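Periplasmic binding protein component of an ABC type zinc uptake transporter (Synechocystis sp., PDB 1PQ4) probably captures zinc ions in the periplasm and delivers them to an ABC-type zinc uptake transporter. Local coordinates at residues T6-K18 with L265-L277. Residues are numbered along the deposited sequence; the frame is centred on the assembly and turned at random.
Sequences TVSIPPQQYFLEK and LLDPLAADWSSNL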
loop_
_atom_site.group_PDB
_atom_site.type_symbol
_atom_site.label_atom_id
_atom_site.label_comp_id
_atom_site.label_asym_id
_atom_site.label_seq_id
_atom_site.Cartn_x
_atom_site.Cartn_y
_atom_site.Cartn_z
ATOM N N THR A 6 -12.184 0.893 12.181
ATOM C CA THR A 6 -10.756 0.799 12.314
ATOM C C THR A 6 -10.229 0.175 11.053
ATOM O O THR A 6 -10.831 -0.770 10.450
ATOM C CB THR A 6 -10.374 -0.063 13.559
ATOM O OG1 THR A 6 -10.804 0.610 14.752
ATOM C CG2 THR A 6 -8.872 -0.221 13.644
ATOM N N VAL A 7 -9.100 0.701 10.594
ATOM C CA VAL A 7 -8.486 0.109 9.420
ATOM C C VAL A 7 -7.051 -0.282 9.787
ATOM O O VAL A 7 -6.520 0.179 10.797
ATOM C CB VAL A 7 -8.452 1.083 8.223
ATOM C CG1 VAL A 7 -9.896 1.546 7.899
ATOM C CG2 VAL A 7 -7.547 2.280 8.569
ATOM N N SER A 8 -6.440 -1.115 8.965
ATOM C CA SER A 8 -5.080 -1.565 9.243
ATOM C C SER A 8 -3.988 -0.533 9.006
ATOM O O SER A 8 -3.162 -0.311 9.873
ATOM C CB SER A 8 -4.758 -2.806 8.410
ATOM O OG SER A 8 -5.501 -3.928 8.870
ATOM N N ILE A 9 -4.024 0.153 7.863
ATOM C CA ILE A 9 -2.905 1.069 7.554
ATOM C C ILE A 9 -3.383 2.427 7.121
ATOM O O ILE A 9 -4.523 2.578 6.671
ATOM C CB ILE A 9 -1.978 0.431 6.487
ATOM C CG1 ILE A 9 -2.814 -0.036 5.279
ATOM C CG2 ILE A 9 -1.258 -0.767 7.073
ATOM C CD1 ILE A 9 -2.011 -0.291 4.006
ATOM N N PRO A 10 -2.512 3.457 7.255
ATOM C CA PRO A 10 -2.879 4.829 6.893
ATOM C C PRO A 10 -3.560 5.047 5.542
ATOM O O PRO A 10 -4.550 5.773 5.483
ATOM C CB PRO A 10 -1.523 5.636 7.030
ATOM C CG PRO A 10 -0.774 4.779 8.134
ATOM C CD PRO A 10 -1.118 3.354 7.726
ATOM N N PRO A 11 -3.052 4.430 4.457
ATOM C CA PRO A 11 -3.721 4.658 3.158
ATOM C C PRO A 11 -5.223 4.307 3.208
ATOM O O PRO A 11 -6.038 4.904 2.513
ATOM C CB PRO A 11 -2.981 3.716 2.219
ATOM C CG PRO A 11 -1.651 3.555 2.842
ATOM C CD PRO A 11 -1.869 3.565 4.297
ATOM N N GLN A 12 -5.577 3.315 4.020
ATOM C CA GLN A 12 -6.986 2.929 4.100
ATOM C C GLN A 12 -7.814 4.014 4.731
ATOM O O GLN A 12 -9.017 4.083 4.517
ATOM C CB GLN A 12 -7.138 1.641 4.902
ATOM C CG GLN A 12 -6.668 0.443 4.151
ATOM C CD GLN A 12 -6.812 -0.789 5.021
ATOM O OE1 GLN A 12 -6.171 -0.866 6.079
ATOM N NE2 GLN A 12 -7.662 -1.745 4.591
ATOM N N GLN A 13 -7.190 4.902 5.498
ATOM C CA GLN A 13 -7.987 5.945 6.108
ATOM C C GLN A 13 -8.398 6.898 4.988
ATOM O O GLN A 13 -9.455 7.517 5.043
ATOM C CB GLN A 13 -7.131 6.687 7.156
ATOM C CG GLN A 13 -7.822 7.848 7.805
ATOM C CD GLN A 13 -7.507 9.166 7.146
ATOM O OE1 GLN A 13 -8.249 10.138 7.294
ATOM N NE2 GLN A 13 -6.420 9.218 6.428
ATOM N N TYR A 14 -7.508 7.061 4.009
ATOM C CA TYR A 14 -7.800 7.925 2.869
ATOM C C TYR A 14 -9.045 7.347 2.109
ATOM O O TYR A 14 -9.969 8.072 1.743
ATOM C CB TYR A 14 -6.592 7.943 1.935
ATOM C CG TYR A 14 -6.748 8.828 0.711
ATOM C CD1 TYR A 14 -6.433 10.195 0.768
ATOM C CD2 TYR A 14 -7.230 8.309 -0.490
ATOM C CE1 TYR A 14 -6.594 11.012 -0.334
ATOM C CE2 TYR A 14 -7.420 9.131 -1.625
ATOM C CZ TYR A 14 -7.088 10.484 -1.515
ATOM O OH TYR A 14 -7.261 11.326 -2.565
ATOM N N PHE A 15 -9.022 6.046 1.865
ATOM C CA PHE A 15 -10.111 5.380 1.147
ATOM C C PHE A 15 -11.395 5.547 1.952
ATOM O O PHE A 15 -12.446 5.872 1.405
ATOM C CB PHE A 15 -9.834 3.894 1.023
ATOM C CG PHE A 15 -8.548 3.544 0.331
ATOM C CD1 PHE A 15 -8.023 2.239 0.484
ATOM C CD2 PHE A 15 -7.869 4.456 -0.466
ATOM C CE1 PHE A 15 -6.843 1.856 -0.140
ATOM C CE2 PHE A 15 -6.663 4.085 -1.120
ATOM C CZ PHE A 15 -6.151 2.795 -0.953
ATOM N N LEU A 16 -11.322 5.297 3.258
ATOM C CA LEU A 16 -12.520 5.431 4.073
ATOM C C LEU A 16 -13.058 6.838 4.124
ATOM O O LEU A 16 -14.295 7.040 4.148
ATOM C CB LEU A 16 -12.294 4.932 5.508
ATOM C CG LEU A 16 -12.600 3.430 5.686
ATOM C CD1 LEU A 16 -14.108 3.180 5.576
ATOM C CD2 LEU A 16 -11.890 2.622 4.575
ATOM N N GLU A 17 -12.147 7.813 4.226
ATOM C CA GLU A 17 -12.595 9.224 4.256
ATOM C C GLU A 17 -13.326 9.560 2.943
ATOM O O GLU A 17 -14.328 10.239 2.960
ATOM C CB GLU A 17 -11.392 10.166 4.424
ATOM C CG GLU A 17 -11.740 11.668 4.556
ATOM C CD GLU A 17 -12.725 11.975 5.679
ATOM O OE1 GLU A 17 -12.771 11.231 6.697
ATOM O OE2 GLU A 17 -13.463 12.990 5.542
ATOM N N LYS A 18 -12.806 9.099 1.819
ATOM C CA LYS A 18 -13.418 9.386 0.513
ATOM C C LYS A 18 -14.804 8.731 0.388
ATOM O O LYS A 18 -15.748 9.299 -0.157
ATOM C CB LYS A 18 -12.520 8.827 -0.601
ATOM C CG LYS A 18 -11.275 9.681 -0.848
ATOM C CD LYS A 18 -11.703 10.973 -1.605
ATOM C CE LYS A 18 -10.578 12.036 -1.661
ATOM N NZ LYS A 18 -10.912 13.085 -2.688
ATOM N N LEU A 265 13.398 8.441 -1.060
ATOM C CA LEU A 265 12.475 7.670 -0.247
ATOM C C LEU A 265 11.145 7.510 -0.941
ATOM O O LEU A 265 10.659 8.435 -1.597
ATOM C CB LEU A 265 12.196 8.359 1.078
ATOM C CG LEU A 265 13.322 8.368 2.113
ATOM C CD1 LEU A 265 12.805 8.894 3.451
ATOM C CD2 LEU A 265 13.847 6.958 2.262
ATOM N N LEU A 266 10.561 6.324 -0.832
ATOM C CA LEU A 266 9.206 6.126 -1.378
ATOM C C LEU A 266 8.465 5.713 -0.103
ATOM O O LEU A 266 9.045 5.037 0.771
ATOM C CB LEU A 266 9.161 5.005 -2.422
ATOM C CG LEU A 266 9.957 5.227 -3.696
ATOM C CD1 LEU A 266 9.697 4.070 -4.689
ATOM C CD2 LEU A 266 9.551 6.558 -4.330
ATOM N N ASP A 267 7.240 6.162 0.073
ATOM C CA ASP A 267 6.513 5.809 1.288
ATOM C C ASP A 267 5.274 4.989 0.895
ATOM O O ASP A 267 4.266 5.550 0.452
ATOM C CB ASP A 267 6.036 7.060 2.004
ATOM C CG ASP A 267 5.432 6.745 3.339
ATOM O OD1 ASP A 267 5.214 5.527 3.637
ATOM O OD2 ASP A 267 5.163 7.712 4.089
ATOM N N PRO A 268 5.344 3.671 1.022
ATOM C CA PRO A 268 4.147 2.881 0.655
ATOM C C PRO A 268 2.965 3.074 1.623
ATOM O O PRO A 268 1.832 2.709 1.294
ATOM C CB PRO A 268 4.676 1.444 0.647
ATOM C CG PRO A 268 5.694 1.471 1.765
ATOM C CD PRO A 268 6.451 2.806 1.469
ATOM N N LEU A 269 3.207 3.678 2.801
ATOM C CA LEU A 269 2.149 3.849 3.803
ATOM C C LEU A 269 1.662 5.275 3.996
ATOM O O LEU A 269 0.992 5.580 4.990
ATOM C CB LEU A 269 2.571 3.313 5.202
ATOM C CG LEU A 269 3.020 1.850 5.256
ATOM C CD1 LEU A 269 3.236 1.425 6.746
ATOM C CD2 LEU A 269 1.935 0.968 4.614
ATOM N N ALA A 270 1.973 6.145 3.051
ATOM C CA ALA A 270 1.521 7.541 3.149
ATOM C C ALA A 270 -0.011 7.631 3.237
ATOM O O ALA A 270 -0.709 6.961 2.471
ATOM C CB ALA A 270 2.005 8.336 1.913
ATOM N N ALA A 271 -0.524 8.478 4.131
ATOM C CA ALA A 271 -1.964 8.644 4.276
ATOM C C ALA A 271 -2.515 9.553 3.168
ATOM O O ALA A 271 -3.674 9.446 2.811
ATOM C CB ALA A 271 -2.312 9.236 5.656
ATOM N N ASP A 272 -1.673 10.435 2.622
ATOM C CA ASP A 272 -2.093 11.413 1.572
ATOM C C ASP A 272 -1.849 10.611 0.327
ATOM O O ASP A 272 -1.004 10.928 -0.502
ATOM C CB ASP A 272 -1.161 12.650 1.696
ATOM C CG ASP A 272 -1.601 13.831 0.838
ATOM O OD1 ASP A 272 -2.808 14.000 0.584
ATOM O OD2 ASP A 272 -0.722 14.626 0.431
ATOM N N TRP A 273 -2.648 9.540 0.198
ATOM C CA TRP A 273 -2.461 8.522 -0.836
ATOM C C TRP A 273 -2.358 8.940 -2.277
ATOM O O TRP A 273 -1.490 8.463 -2.989
ATOM C CB TRP A 273 -3.566 7.412 -0.677
ATOM C CG TRP A 273 -3.454 6.265 -1.593
ATOM C CD1 TRP A 273 -2.706 5.121 -1.428
ATOM C CD2 TRP A 273 -4.148 6.125 -2.835
ATOM N NE1 TRP A 273 -2.911 4.262 -2.539
ATOM C CE2 TRP A 273 -3.794 4.870 -3.392
ATOM C CE3 TRP A 273 -5.051 6.944 -3.530
ATOM C CZ2 TRP A 273 -4.307 4.424 -4.600
ATOM C CZ3 TRP A 273 -5.566 6.478 -4.751
ATOM C CH2 TRP A 273 -5.190 5.241 -5.263
ATOM N N SER A 274 -3.265 9.802 -2.715
ATOM C CA SER A 274 -3.253 10.203 -4.117
ATOM C C SER A 274 -2.035 11.073 -4.473
ATOM O O SER A 274 -1.332 10.832 -5.455
ATOM C CB SER A 274 -4.577 10.931 -4.439
ATOM O OG SER A 274 -4.617 11.180 -5.824
ATOM N N SER A 275 -1.785 12.099 -3.678
ATOM C CA SER A 275 -0.623 12.939 -3.976
ATOM C C SER A 275 0.660 12.155 -3.776
ATOM O O SER A 275 1.620 12.364 -4.497
ATOM C CB SER A 275 -0.659 14.230 -3.138
ATOM O OG SER A 275 -0.407 13.952 -1.786
ATOM N N ASN A 276 0.698 11.215 -2.822
ATOM C CA ASN A 276 1.922 10.389 -2.666
ATOM C C ASN A 276 2.182 9.552 -3.909
ATOM O O ASN A 276 3.320 9.461 -4.387
ATOM C CB ASN A 276 1.768 9.442 -1.467
ATOM C CG ASN A 276 3.033 8.599 -1.213
ATOM O OD1 ASN A 276 3.017 7.360 -1.280
ATOM N ND2 ASN A 276 4.128 9.274 -0.941
ATOM N N LEU A 277 1.133 8.933 -4.472
ATOM C CA LEU A 277 1.345 8.106 -5.657
ATOM C C LEU A 277 1.870 8.946 -6.834
ATOM O O LEU A 277 2.665 8.463 -7.623
ATOM C CB LEU A 277 0.062 7.424 -6.094
ATOM C CG LEU A 277 -0.166 6.066 -5.469
ATOM C CD1 LEU A 277 -1.408 5.422 -6.237
ATOM C CD2 LEU A 277 1.100 5.212 -5.619
HETATM O O HOH W 1 -5.709 10.715 4.330
#
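Ala271 O is reached by two donors, a water and, weakly, Trp273 N. The water donates to Ala271 O (2.8 Å) and accepts from Gln13 NE2, so it bridges the two segments. Tyr14 CB also packs against Ala271 O, at 3.4 Å. CG of Tyr14 stands anti to the backbone N (chi1 -179°), which carries the ring across to helix 273-277. There Trp273 CB lies over one face of the ring in a CH-pi contact, 4.0 Å from its centroid. The phenol oxygen, Tyr14 OH, touches Ser274 CB at 3.3 Å. Phe15 brings its edge to the face of the Trp273 indole, planes at 81°, with Phe15 CE2 over the ring. Leu277 CD1 covers the opposite indole face. Trp273 NE1 donates a hydrogen bond to Trp135 O, which is likely to limit turning of the indole. Cut back to an alanine, Tyr14 would lose its ring and hydroxyl, which would probably uncover Trp273 CB, leave Ser274 CB without the hydroxyl beside it and open a gap between the helices. Nearer the start of helix 10-18, Pro10 CB meets Leu269 O at 3.2 Å. Pro11 CB packs on Trp273 CD1. Pro268 lies about 6 Å (side chain to metal) from the bound zinc. The contact joins the starts of helices 10-20 and 273-288 across the interface between the two lobes, as in the two-lobed fold of the solute-binding protein 9 family.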